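Local coordinates for protein iron-regulated transcriptional activator AFT2 (Saccharomyces cerevisiae, PDB 4LMG) that activates transcription of iron-regulon genes when iron is low, recognising the promoter sequence 5'-CACCC-3' through the zinc-containing WRKY-GCM1 domain of this fragment, at residues I34-E39 / V46-R51; C73-R78 / V90-N95; K114-L119 / K126-F131. One frame throughout, in Å; residues are numbered along the deposited sequence.

Contact 1 (I34-E39 / V46-R51). With ZN (zinc ion), chain I; nucleotides of chain G.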
loop_
_atom_site.group_PDB
_atom_site.type_symbol
_atom_site.label_atom_id
_atom_site.label_comp_id
_atom_site.label_asym_id
_atom_site.label_seq_id
_atom_site.Cartn_x
_atom_site.Cartn_y
_atom_site.Cartn_z
ATOM N N ILE A 34 -21.787 -3.150 8.805
ATOM C CA ILE A 34 -20.363 -2.968 9.054
ATOM C C ILE A 34 -19.555 -3.377 7.833
ATOM O O ILE A 34 -19.642 -4.517 7.373
ATOM C CB ILE A 34 -19.897 -3.771 10.281
ATOM C CG1 ILE A 34 -20.617 -3.275 11.535
ATOM C CG2 ILE A 34 -18.386 -3.656 10.451
ATOM C CD1 ILE A 34 -20.335 -4.095 12.775
ATOM N N ASP A 35 -18.775 -2.430 7.316
ATOM C CA ASP A 35 -17.997 -2.622 6.098
ATOM C C ASP A 35 -16.521 -2.797 6.453
ATOM O O ASP A 35 -15.817 -1.821 6.702
ATOM C CB ASP A 35 -18.179 -1.408 5.180
ATOM C CG ASP A 35 -17.578 -1.613 3.800
ATOM O OD1 ASP A 35 -16.842 -2.602 3.598
ATOM O OD2 ASP A 35 -17.841 -0.774 2.913
ATOM N N ILE A 36 -16.056 -4.040 6.476
ATOM C CA ILE A 36 -14.698 -4.327 6.926
ATOM C C ILE A 36 -13.649 -4.153 5.829
ATOM O O ILE A 36 -13.846 -4.574 4.690
ATOM C CB ILE A 36 -14.570 -5.757 7.486
ATOM C CG1 ILE A 36 -14.886 -6.781 6.395
ATOM C CG2 ILE A 36 -15.477 -5.948 8.697
ATOM C CD1 ILE A 36 -14.447 -8.180 6.728
ATOM N N VAL A 37 -12.533 -3.529 6.187
ATOM C CA VAL A 37 -11.370 -3.484 5.309
ATOM C C VAL A 37 -10.146 -4.015 6.050
ATOM O O VAL A 37 -10.150 -4.110 7.279
ATOM C CB VAL A 37 -11.085 -2.058 4.792
ATOM C CG1 VAL A 37 -12.204 -1.592 3.875
ATOM C CG2 VAL A 37 -10.900 -1.093 5.954
ATOM N N ILE A 38 -9.108 -4.372 5.302
ATOM C CA ILE A 38 -7.863 -4.834 5.902
ATOM C C ILE A 38 -6.957 -3.658 6.240
ATOM O O ILE A 38 -6.566 -2.882 5.363
ATOM C CB ILE A 38 -7.095 -5.792 4.972
ATOM C CG1 ILE A 38 -7.979 -6.974 4.570
ATOM C CG2 ILE A 38 -5.820 -6.281 5.653
ATOM C CD1 ILE A 38 -7.383 -7.830 3.472
ATOM N N GLU A 39 -6.637 -3.521 7.521
ATOM C CA GLU A 39 -5.692 -2.507 7.959
ATOM C C GLU A 39 -4.282 -2.995 7.677
ATOM O O GLU A 39 -3.411 -2.224 7.269
ATOM C CB GLU A 39 -5.853 -2.247 9.456
ATOM C CG GLU A 39 -4.817 -1.303 10.037
ATOM C CD GLU A 39 -5.085 -0.972 11.490
ATOM O OE1 GLU A 39 -5.286 -1.910 12.291
ATOM O OE2 GLU A 39 -5.104 0.226 11.832
ATOM N N VAL A 46 -4.107 -11.054 10.410
ATOM C CA VAL A 46 -4.833 -10.055 9.637
ATOM C C VAL A 46 -5.628 -9.157 10.573
ATOM O O VAL A 46 -6.360 -9.638 11.438
ATOM C CB VAL A 46 -5.798 -10.698 8.631
ATOM C CG1 VAL A 46 -6.366 -9.634 7.699
ATOM C CG2 VAL A 46 -5.090 -11.781 7.841
ATOM N N THR A 47 -5.468 -7.850 10.406
ATOM C CA THR A 47 -6.213 -6.886 11.201
ATOM C C THR A 47 -7.225 -6.163 10.324
ATOM O O THR A 47 -6.884 -5.646 9.263
ATOM C CB THR A 47 -5.283 -5.854 11.858
ATOM O OG1 THR A 47 -4.384 -6.521 12.750
ATOM C CG2 THR A 47 -6.094 -4.832 12.638
ATOM N N PHE A 48 -8.473 -6.143 10.774
ATOM C CA PHE A 48 -9.554 -5.531 10.020
ATOM C C PHE A 48 -10.094 -4.310 10.749
ATOM O O PHE A 48 -9.984 -4.207 11.970
ATOM C CB PHE A 48 -10.690 -6.535 9.814
ATOM C CG PHE A 48 -10.272 -7.797 9.115
ATOM C CD1 PHE A 48 -9.737 -8.856 9.829
ATOM C CD2 PHE A 48 -10.428 -7.929 7.747
ATOM C CE1 PHE A 48 -9.361 -10.019 9.190
ATOM C CE2 PHE A 48 -10.053 -9.088 7.102
ATOM C CZ PHE A 48 -9.519 -10.136 7.825
ATOM N N LYS A 49 -10.677 -3.389 9.990
ATOM C CA LYS A 49 -11.368 -2.246 10.572
ATOM C C LYS A 49 -12.472 -1.766 9.637
ATOM O O LYS A 49 -12.635 -2.293 8.536
ATOM C CB LYS A 49 -10.389 -1.111 10.867
ATOM C CG LYS A 49 -9.694 -0.552 9.637
ATOM C CD LYS A 49 -8.725 0.545 10.027
ATOM C CE LYS A 49 -7.964 1.072 8.823
ATOM N NZ LYS A 49 -6.878 1.998 9.246
ATOM N N CYS A 50 -13.232 -0.771 10.078
ATOM C CA CYS A 50 -14.287 -0.208 9.243
ATOM C C CYS A 50 -13.685 0.605 8.111
ATOM O O CYS A 50 -12.756 1.383 8.325
ATOM C CB CYS A 50 -15.228 0.675 10.065
ATOM S SG CYS A 50 -16.357 -0.228 11.147
ATOM N N ARG A 51 -14.211 0.420 6.906
ATOM C CA ARG A 51 -13.805 1.255 5.789
ATOM C C ARG A 51 -13.901 2.715 6.202
ATOM O O ARG A 51 -14.844 3.115 6.890
ATOM C CB ARG A 51 -14.680 1.011 4.562
ATOM C CG ARG A 51 -14.253 1.826 3.352
ATOM C CD ARG A 51 -15.190 1.615 2.184
ATOM N NE ARG A 51 -15.429 0.197 1.953
ATOM C CZ ARG A 51 -14.580 -0.615 1.334
ATOM N NH1 ARG A 51 -13.423 -0.150 0.878
ATOM N NH2 ARG A 51 -14.888 -1.893 1.172
HETATM ZN ZN ZN I . -16.853 1.380 12.687
ATOM P P DC G 10 -8.557 -3.995 1.257
ATOM O OP1 DC G 10 -9.017 -4.759 0.079
ATOM O OP2 DC G 10 -9.318 -4.080 2.522
ATOM O "O5'" DC G 10 -7.035 -4.387 1.569
ATOM C "C5'" DC G 10 -6.115 -4.558 0.501
ATOM C "C4'" DC G 10 -4.678 -4.619 1.001
ATOM O "O4'" DC G 10 -4.189 -3.281 1.289
ATOM C "C3'" DC G 10 -4.447 -5.439 2.280
ATOM O "O3'" DC G 10 -3.391 -6.362 2.088
ATOM C "C2'" DC G 10 -3.999 -4.386 3.291
ATOM C "C1'" DC G 10 -3.269 -3.440 2.347
ATOM N N1 DC G 10 -2.908 -2.122 2.941
ATOM C C2 DC G 10 -1.743 -1.486 2.503
ATOM O O2 DC G 10 -1.050 -2.028 1.632
ATOM N N3 DC G 10 -1.406 -0.291 3.044
ATOM C C4 DC G 10 -2.172 0.268 3.979
ATOM N N4 DC G 10 -1.782 1.451 4.472
ATOM C C5 DC G 10 -3.366 -0.366 4.444
ATOM C C6 DC G 10 -3.690 -1.548 3.902
ATOM P P DG G 9 -9.378 2.292 4.054
ATOM O OP1 DG G 9 -10.802 2.681 4.106
ATOM O OP2 DG G 9 -8.606 2.212 5.318
ATOM O "O5'" DG G 9 -9.254 0.897 3.291
ATOM C "C5'" DG G 9 -9.732 0.835 1.952
ATOM C "C4'" DG G 9 -8.920 -0.141 1.121
ATOM O "O4'" DG G 9 -7.664 0.467 0.714
ATOM C "C3'" DG G 9 -8.532 -1.432 1.826
ATOM O "O3'" DG G 9 -8.464 -2.450 0.838
ATOM C "C2'" DG G 9 -7.158 -1.091 2.404
ATOM C "C1'" DG G 9 -6.570 -0.218 1.296
ATOM N N9 DG G 9 -5.619 0.810 1.725
ATOM C C8 DG G 9 -5.756 1.692 2.769
ATOM N N7 DG G 9 -4.746 2.508 2.900
ATOM C C5 DG G 9 -3.887 2.156 1.868
ATOM C C6 DG G 9 -2.629 2.693 1.501
ATOM O O6 DG G 9 -2.003 3.621 2.033
ATOM N N1 DG G 9 -2.091 2.044 0.393
ATOM C C2 DG G 9 -2.700 1.005 -0.275
ATOM N N2 DG G 9 -2.032 0.500 -1.323
ATOM N N3 DG G 9 -3.877 0.492 0.057
ATOM C C4 DG G 9 -4.411 1.115 1.136
#
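Backbone hydrogen bonds form the ladder between I34-E39 and V46-R51, whose strand parts 36-38 and 46-50 run antiparallel, their short axes at 138° to each other. V37 and K49 make the hydrogen-bonded pair: V37 N reaches K49 O at 2.7 Å, and K49 N answers to V37 O. The ladder continues at both ends, through R51 N to D35 O and E39 N to T47 O, so the last of these bonds lies at the corner that the chain turns at E39.

Two charged pairs flank the ladder. The guanidinium of R51 grips the carboxylate of D35 side-on, NE to OD2 at 2.8 Å in an almost straight bond and NH2 to OD1 at 3.2 Å. The two planes stand 62° apart; OD2 lies in the guanidinium plane, yet NE meets it from above the carboxylate plane. A bend at chi3 (-49°) turns R51 into this position, where V37 CG1 sits over one guanidinium face toward its rim, and NH2 also forms a salt bridge with D111. E39 OE2 and K49 NZ form a long salt bridge.

Apolar packing gathers on the side bearing I38 and F48, whose side chains run alongside each other with CG1 of I38 3.9 Å from CE2 of F48. I36 CD1 and V46 CG1 extend this patch.

Two bound partners use the hairpin. I38 N donates a nearly linear hydrogen bond of 2.8 Å to OP2 of DC10 of chain G, so a backbone amide of this edge strand holds the DNA backbone, and T47 OG1 binds another phosphate. C50 SG ligates zinc with C73, H97 and H99.

In this WRKY-GCM1 sheet, helix 21-29 packs L25 against I36 and F48, while strand 76-82 adjoins strand 45-50 on the other side from strand 36-42.

Contact 2 (C73-R78 / V90-N95). With ZN (zinc ion), chain I; nucleotides of chain H.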
loop_
_atom_site.group_PDB
_atom_site.type_symbol
_atom_site.label_atom_id
_atom_site.label_comp_id
_atom_site.label_asym_id
_atom_site.label_seq_id
_atom_site.Cartn_x
_atom_site.Cartn_y
_atom_site.Cartn_z
ATOM N N CYS A 73 -12.897 5.474 13.408
ATOM C CA CYS A 73 -13.585 4.449 14.180
ATOM C C CYS A 73 -12.603 3.472 14.816
ATOM O O CYS A 73 -11.717 2.951 14.141
ATOM C CB CYS A 73 -14.575 3.693 13.297
ATOM S SG CYS A 73 -15.528 2.454 14.182
ATOM N N PRO A 74 -12.768 3.213 16.122
ATOM C CA PRO A 74 -11.868 2.373 16.920
ATOM C C PRO A 74 -12.102 0.875 16.728
ATOM O O PRO A 74 -11.231 0.077 17.072
ATOM C CB PRO A 74 -12.219 2.772 18.354
ATOM C CG PRO A 74 -13.667 3.123 18.283
ATOM C CD PRO A 74 -13.866 3.771 16.935
ATOM N N PHE A 75 -13.264 0.506 16.195
ATOM C CA PHE A 75 -13.604 -0.896 15.959
ATOM C C PHE A 75 -12.459 -1.645 15.282
ATOM O O PHE A 75 -11.887 -1.167 14.300
ATOM C CB PHE A 75 -14.870 -0.993 15.107
ATOM C CG PHE A 75 -15.315 -2.403 14.827
ATOM C CD1 PHE A 75 -14.988 -3.024 13.632
ATOM C CD2 PHE A 75 -16.079 -3.101 15.751
ATOM C CE1 PHE A 75 -15.407 -4.320 13.368
ATOM C CE2 PHE A 75 -16.498 -4.393 15.493
ATOM C CZ PHE A 75 -16.162 -5.003 14.300
ATOM N N ARG A 76 -12.125 -2.820 15.811
ATOM C CA ARG A 76 -11.043 -3.627 15.257
ATOM C C ARG A 76 -11.337 -5.119 15.335
ATOM O O ARG A 76 -11.853 -5.611 16.336
ATOM C CB ARG A 76 -9.723 -3.336 15.976
ATOM C CG ARG A 76 -9.097 -1.991 15.650
ATOM C CD ARG A 76 -8.837 -1.846 14.161
ATOM N NE ARG A 76 -8.084 -0.632 13.854
ATOM C CZ ARG A 76 -8.609 0.590 13.834
ATOM N NH1 ARG A 76 -9.895 0.768 14.110
ATOM N NH2 ARG A 76 -7.848 1.635 13.541
ATOM N N ILE A 77 -11.004 -5.835 14.269
ATOM C CA ILE A 77 -11.045 -7.290 14.289
ATOM C C ILE A 77 -9.644 -7.823 14.018
ATOM O O ILE A 77 -8.978 -7.394 13.075
ATOM C CB ILE A 77 -12.015 -7.853 13.241
ATOM C CG1 ILE A 77 -13.428 -7.318 13.478
ATOM C CG2 ILE A 77 -12.014 -9.372 13.280
ATOM C CD1 ILE A 77 -14.454 -7.887 12.530
ATOM N N ARG A 78 -9.193 -8.751 14.852
ATOM C CA ARG A 78 -7.857 -9.309 14.700
ATOM C C ARG A 78 -7.903 -10.827 14.592
ATOM O O ARG A 78 -8.345 -11.512 15.510
ATOM C CB ARG A 78 -6.966 -8.879 15.867
ATOM C CG ARG A 78 -5.497 -9.242 15.706
ATOM C CD ARG A 78 -4.639 -8.431 16.662
ATOM N NE ARG A 78 -3.234 -8.820 16.614
ATOM C CZ ARG A 78 -2.671 -9.680 17.457
ATOM N NH1 ARG A 78 -3.396 -10.240 18.416
ATOM N NH2 ARG A 78 -1.384 -9.980 17.342
ATOM N N VAL A 90 -10.074 -15.570 16.126
ATOM C CA VAL A 90 -10.587 -14.273 15.719
ATOM C C VAL A 90 -11.179 -13.534 16.908
ATOM O O VAL A 90 -12.045 -14.057 17.613
ATOM C CB VAL A 90 -11.648 -14.409 14.614
ATOM C CG1 VAL A 90 -12.093 -13.038 14.135
ATOM C CG2 VAL A 90 -11.102 -15.232 13.458
ATOM N N VAL A 91 -10.703 -12.315 17.132
ATOM C CA VAL A 91 -11.167 -11.515 18.254
ATOM C C VAL A 91 -11.659 -10.147 17.798
ATOM O O VAL A 91 -11.043 -9.507 16.942
ATOM C CB VAL A 91 -10.055 -11.320 19.299
ATOM C CG1 VAL A 91 -10.597 -10.590 20.517
ATOM C CG2 VAL A 91 -9.462 -12.664 19.698
ATOM N N VAL A 92 -12.774 -9.709 18.371
ATOM C CA VAL A 92 -13.295 -8.374 18.118
ATOM C C VAL A 92 -12.892 -7.442 19.257
ATOM O O VAL A 92 -13.062 -7.771 20.430
ATOM C CB VAL A 92 -14.830 -8.377 17.999
ATOM C CG1 VAL A 92 -15.349 -6.958 17.854
ATOM C CG2 VAL A 92 -15.274 -9.238 16.826
ATOM N N MET A 93 -12.356 -6.279 18.901
ATOM C CA MET A 93 -11.919 -5.291 19.880
ATOM C C MET A 93 -12.695 -3.990 19.699
ATOM O O MET A 93 -13.238 -3.729 18.626
ATOM C CB MET A 93 -10.423 -5.027 19.723
ATOM C CG MET A 93 -9.578 -6.289 19.643
ATOM S SD MET A 93 -7.864 -5.958 19.198
ATOM C CE MET A 93 -7.190 -7.618 19.214
ATOM N N ASN A 94 -12.736 -3.174 20.749
ATOM C CA ASN A 94 -13.451 -1.899 20.710
ATOM C C ASN A 94 -14.740 -1.991 19.908
ATOM O O ASN A 94 -14.857 -1.406 18.833
ATOM C CB ASN A 94 -12.559 -0.795 20.142
ATOM C CG ASN A 94 -11.456 -0.387 21.097
ATOM O OD1 ASN A 94 -10.271 -0.543 20.799
ATOM N ND2 ASN A 94 -11.841 0.141 22.253
ATOM N N ASN A 95 -15.708 -2.728 20.440
ATOM C CA ASN A 95 -16.960 -2.967 19.736
ATOM C C ASN A 95 -17.776 -1.694 19.505
ATOM O O ASN A 95 -18.885 -1.747 18.974
ATOM C CB ASN A 95 -17.794 -4.006 20.484
ATOM C CG ASN A 95 -18.962 -4.506 19.668
ATOM O OD1 ASN A 95 -20.121 -4.281 20.014
ATOM N ND2 ASN A 95 -18.661 -5.176 18.564
HETATM ZN ZN ZN I . -16.853 1.380 12.687
ATOM O "O5'" DA H 1 -3.771 -5.702 18.559
ATOM C "C5'" DA H 1 -4.621 -4.661 18.082
ATOM C "C4'" DA H 1 -4.274 -4.285 16.652
ATOM O "O4'" DA H 1 -5.246 -3.333 16.154
ATOM C "C3'" DA H 1 -2.936 -3.586 16.466
ATOM O "O3'" DA H 1 -2.492 -3.734 15.123
ATOM C "C2'" DA H 1 -3.293 -2.137 16.777
ATOM C "C1'" DA H 1 -4.716 -2.023 16.233
ATOM N N9 DA H 1 -5.601 -1.231 17.082
ATOM C C8 DA H 1 -6.255 -1.647 18.209
ATOM N N7 DA H 1 -6.987 -0.717 18.772
ATOM C C5 DA H 1 -6.803 0.387 17.957
ATOM C C6 DA H 1 -7.311 1.701 18.011
ATOM N N6 DA H 1 -8.144 2.130 18.966
ATOM N N1 DA H 1 -6.928 2.558 17.041
ATOM C C2 DA H 1 -6.095 2.124 16.087
ATOM N N3 DA H 1 -5.553 0.917 15.930
ATOM C C4 DA H 1 -5.951 0.088 16.909
#
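R76 and M93 face each other as a hydrogen-bonded pair of antiparallel strands, with M93 N donating to R76 O at 2.7 Å nearly along the C=O axis. The return bond, R76 N to M93 O, is longer at 3.2 Å and rises above the carbonyl plane; R78 and V91 repeat the pairing one rung on. Between them I77 faces V92 as a non-hydrogen-bonded pair, and its CG2 reaches diagonally to 3.8 Å from V90 CG1. On the side bearing R76, R78 and M93, the extended M93 chain brings CE to 3.6 Å from R78 CB.

Just before the strand, F75 places CE2 3.7 Å from V92 CG1, its CG being anti to the backbone N (chi1 -179°), while ND2 of N95 lies at the ring edge. These segments belong to the hairpin of strands 76-82 and 87-93 in the antiparallel sheet of the WRKY-GCM1 fold, and its approach to zinc is through C73, whose SG binds the metal at 2.3 Å.

R76 folds back by a bend at chi2 (-58°), so that NH1 donates to both C73 O and F75 O. The first bond falls on a lone pair of C73 O, and both acceptors lie near the guanidinium plane, which fixes the rotation of the group. C2 of DA1 of chain H then lies over one face of the guanidinium, 3.1 Å from R76 NH2. H97, itself a zinc ligand, stacks on the ring of F75.

Contact 3 (K114-L119 / K126-F131)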
loop_
_atom_site.group_PDB
_atom_site.type_symbol
_atom_site.label_atom_id
_atom_site.label_comp_id
_atom_site.label_asym_id
_atom_site.label_seq_id
_atom_site.Cartn_x
_atom_site.Cartn_y
_atom_site.Cartn_z
ATOM N N LYS A 114 -18.673 -6.597 -5.497
ATOM C CA LYS A 114 -17.652 -7.609 -5.729
ATOM C C LYS A 114 -17.827 -8.769 -4.754
ATOM O O LYS A 114 -17.627 -9.929 -5.114
ATOM C CB LYS A 114 -16.251 -7.008 -5.597
ATOM C CG LYS A 114 -15.860 -6.102 -6.754
ATOM C CD LYS A 114 -14.448 -5.566 -6.591
ATOM C CE LYS A 114 -14.010 -4.799 -7.831
ATOM N NZ LYS A 114 -12.650 -4.213 -7.675
ATOM N N PHE A 115 -18.200 -8.447 -3.519
ATOM C CA PHE A 115 -18.484 -9.465 -2.511
ATOM C C PHE A 115 -19.640 -10.344 -2.967
ATOM O O PHE A 115 -19.595 -11.567 -2.846
ATOM C CB PHE A 115 -18.820 -8.804 -1.173
ATOM C CG PHE A 115 -19.563 -9.698 -0.216
ATOM C CD1 PHE A 115 -18.889 -10.643 0.539
ATOM C CD2 PHE A 115 -20.936 -9.581 -0.061
ATOM C CE1 PHE A 115 -19.570 -11.463 1.426
ATOM C CE2 PHE A 115 -21.621 -10.396 0.822
ATOM C CZ PHE A 115 -20.937 -11.339 1.568
ATOM N N LYS A 116 -20.674 -9.703 -3.504
ATOM C CA LYS A 116 -21.864 -10.401 -3.966
ATOM C C LYS A 116 -21.543 -11.307 -5.149
ATOM O O LYS A 116 -22.036 -12.432 -5.232
ATOM C CB LYS A 116 -22.947 -9.393 -4.354
ATOM C CG LYS A 116 -24.330 -9.997 -4.492
ATOM C CD LYS A 116 -24.845 -10.494 -3.155
ATOM C CE LYS A 116 -26.208 -11.147 -3.308
ATOM N NZ LYS A 116 -27.163 -10.262 -4.032
ATOM N N GLU A 117 -20.713 -10.815 -6.065
ATOM C CA GLU A 117 -20.324 -11.591 -7.239
ATOM C C GLU A 117 -19.450 -12.784 -6.850
ATOM O O GLU A 117 -19.491 -13.834 -7.493
ATOM C CB GLU A 117 -19.595 -10.706 -8.252
ATOM C CG GLU A 117 -19.061 -11.448 -9.473
ATOM C CD GLU A 117 -20.156 -11.876 -10.439
ATOM O OE1 GLU A 117 -21.348 -11.759 -10.090
ATOM O OE2 GLU A 117 -19.821 -12.325 -11.556
ATOM N N ASN A 118 -18.656 -12.615 -5.799
ATOM C CA ASN A 118 -17.811 -13.697 -5.308
ATOM C C ASN A 118 -18.649 -14.861 -4.778
ATOM O O ASN A 118 -18.322 -16.028 -5.000
ATOM C CB ASN A 118 -16.850 -13.183 -4.237
ATOM C CG ASN A 118 -15.980 -14.282 -3.662
ATOM O OD1 ASN A 118 -16.136 -14.672 -2.504
ATOM N ND2 ASN A 118 -15.057 -14.792 -4.472
ATOM N N LEU A 119 -19.734 -14.533 -4.084
ATOM C CA LEU A 119 -20.673 -15.542 -3.606
ATOM C C LEU A 119 -21.222 -16.351 -4.773
ATOM O O LEU A 119 -21.288 -17.580 -4.712
ATOM C CB LEU A 119 -21.831 -14.887 -2.853
ATOM C CG LEU A 119 -21.487 -14.078 -1.604
ATOM C CD1 LEU A 119 -22.737 -13.412 -1.047
ATOM C CD2 LEU A 119 -20.826 -14.963 -0.555
ATOM N N LYS A 126 -26.980 -20.356 -0.269
ATOM C CA LYS A 126 -27.614 -19.873 0.953
ATOM C C LYS A 126 -27.268 -18.413 1.242
ATOM O O LYS A 126 -28.144 -17.616 1.583
ATOM C CB LYS A 126 -27.243 -20.750 2.150
ATOM C CG LYS A 126 -27.821 -20.254 3.467
ATOM C CD LYS A 126 -27.497 -21.195 4.619
ATOM C CE LYS A 126 -28.212 -22.528 4.468
ATOM N NZ LYS A 126 -28.008 -23.400 5.659
ATOM N N ALA A 127 -25.992 -18.067 1.108
ATOM C CA ALA A 127 -25.555 -16.699 1.360
ATOM C C ALA A 127 -26.223 -15.736 0.384
ATOM O O ALA A 127 -26.689 -14.667 0.775
ATOM C CB ALA A 127 -24.043 -16.592 1.267
ATOM N N ILE A 128 -26.268 -16.125 -0.887
ATOM C CA ILE A 128 -26.905 -15.307 -1.912
ATOM C C ILE A 128 -28.359 -15.020 -1.548
ATOM O O ILE A 128 -28.822 -13.883 -1.656
ATOM C CB ILE A 128 -26.837 -15.981 -3.296
ATOM C CG1 ILE A 128 -25.379 -16.181 -3.717
ATOM C CG2 ILE A 128 -27.578 -15.143 -4.333
ATOM C CD1 ILE A 128 -25.209 -16.998 -4.981
ATOM N N LYS A 129 -29.072 -16.052 -1.109
ATOM C CA LYS A 129 -30.452 -15.893 -0.664
ATOM C C LYS A 129 -30.536 -14.901 0.490
ATOM O O LYS A 129 -31.347 -13.975 0.469
ATOM C CB LYS A 129 -31.043 -17.240 -0.237
ATOM C CG LYS A 129 -31.195 -18.250 -1.366
ATOM C CD LYS A 129 -31.814 -19.549 -0.863
ATOM C CE LYS A 129 -31.991 -20.555 -1.990
ATOM N NZ LYS A 129 -32.602 -21.825 -1.510
ATOM N N THR A 130 -29.689 -15.100 1.495
ATOM C CA THR A 130 -29.676 -14.239 2.671
ATOM C C THR A 130 -29.510 -12.769 2.305
ATOM O O THR A 130 -30.262 -11.916 2.774
ATOM C CB THR A 130 -28.554 -14.630 3.646
ATOM O OG1 THR A 130 -28.822 -15.929 4.190
ATOM C CG2 THR A 130 -28.458 -13.619 4.779
ATOM N N PHE A 131 -28.523 -12.477 1.464
ATOM C CA PHE A 131 -28.230 -11.096 1.096
ATOM C C PHE A 131 -29.240 -10.516 0.111
ATOM O O PHE A 131 -29.470 -9.307 0.095
ATOM C CB PHE A 131 -26.798 -10.959 0.578
ATOM C CG PHE A 131 -25.766 -11.052 1.661
ATOM C CD1 PHE A 131 -25.359 -9.917 2.343
ATOM C CD2 PHE A 131 -25.228 -12.275 2.022
ATOM C CE1 PHE A 131 -24.422 -9.998 3.352
ATOM C CE2 PHE A 131 -24.289 -12.362 3.028
ATOM C CZ PHE A 131 -23.885 -11.223 3.695
#
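Segments 114-119 and 126-131, parts of helices 110-121 and 125-139, run roughly antiparallel, with 142° between their directions and axes 9.9 Å apart at closest approach. F115 and F131 meet as a T-shaped pair: the edge of F115, at CE2 and CZ, points into the face of F131, with centroids 5.0 Å apart and planes at 73°. F115 CZ and F131 CZ approach to 3.6 Å. The F115 ring gets there with CG anti to its backbone N, whereas F131 CG is anti to the carbonyl carbon, and the two side chains cross nearly at right angles.

L119 fills the interface beside this pair. Its CD2 meets A127 CB at 4.0 Å, its CD1 approaches F131 CD2, and its CB lies against CG1 of I128. K116 passes along F131 in the opposite direction, laying CE 3.9 Å from F131 CB; bends at chi2 and chi4 shape the lysine chain, whose NZ forms salt bridges with E135 and D132.

Y30 meets F115 edge-to-face and also touches F131, extending the aromatic cluster toward helix 21-29. The arrangement is an alpha-alpha hairpin, two consecutive antiparallel helices joined by a short connection and packed through a hydrophobic, aromatic core.

From the N terminus, the chain first closes contact 1, where strand 45-50 returns along strand 36-42 after a short turn. Contact 2 then closes the longer hairpin of strands 76-82 and 87-93, and contact 3 the helical hairpin of 110-121 and 125-139. All three are in series; none nests or crosses another. Contacts 1 and 2 have centres about 9 Å apart and join within one sheet, F48 N lying 2.7 Å from I77 O, and each supplies one cysteine to the same zinc ion. Contact 3 lies across the chain's centre, its centre about 19 Å from that of contact 1 and 24 Å from that of contact 2, and ties together the last two helices.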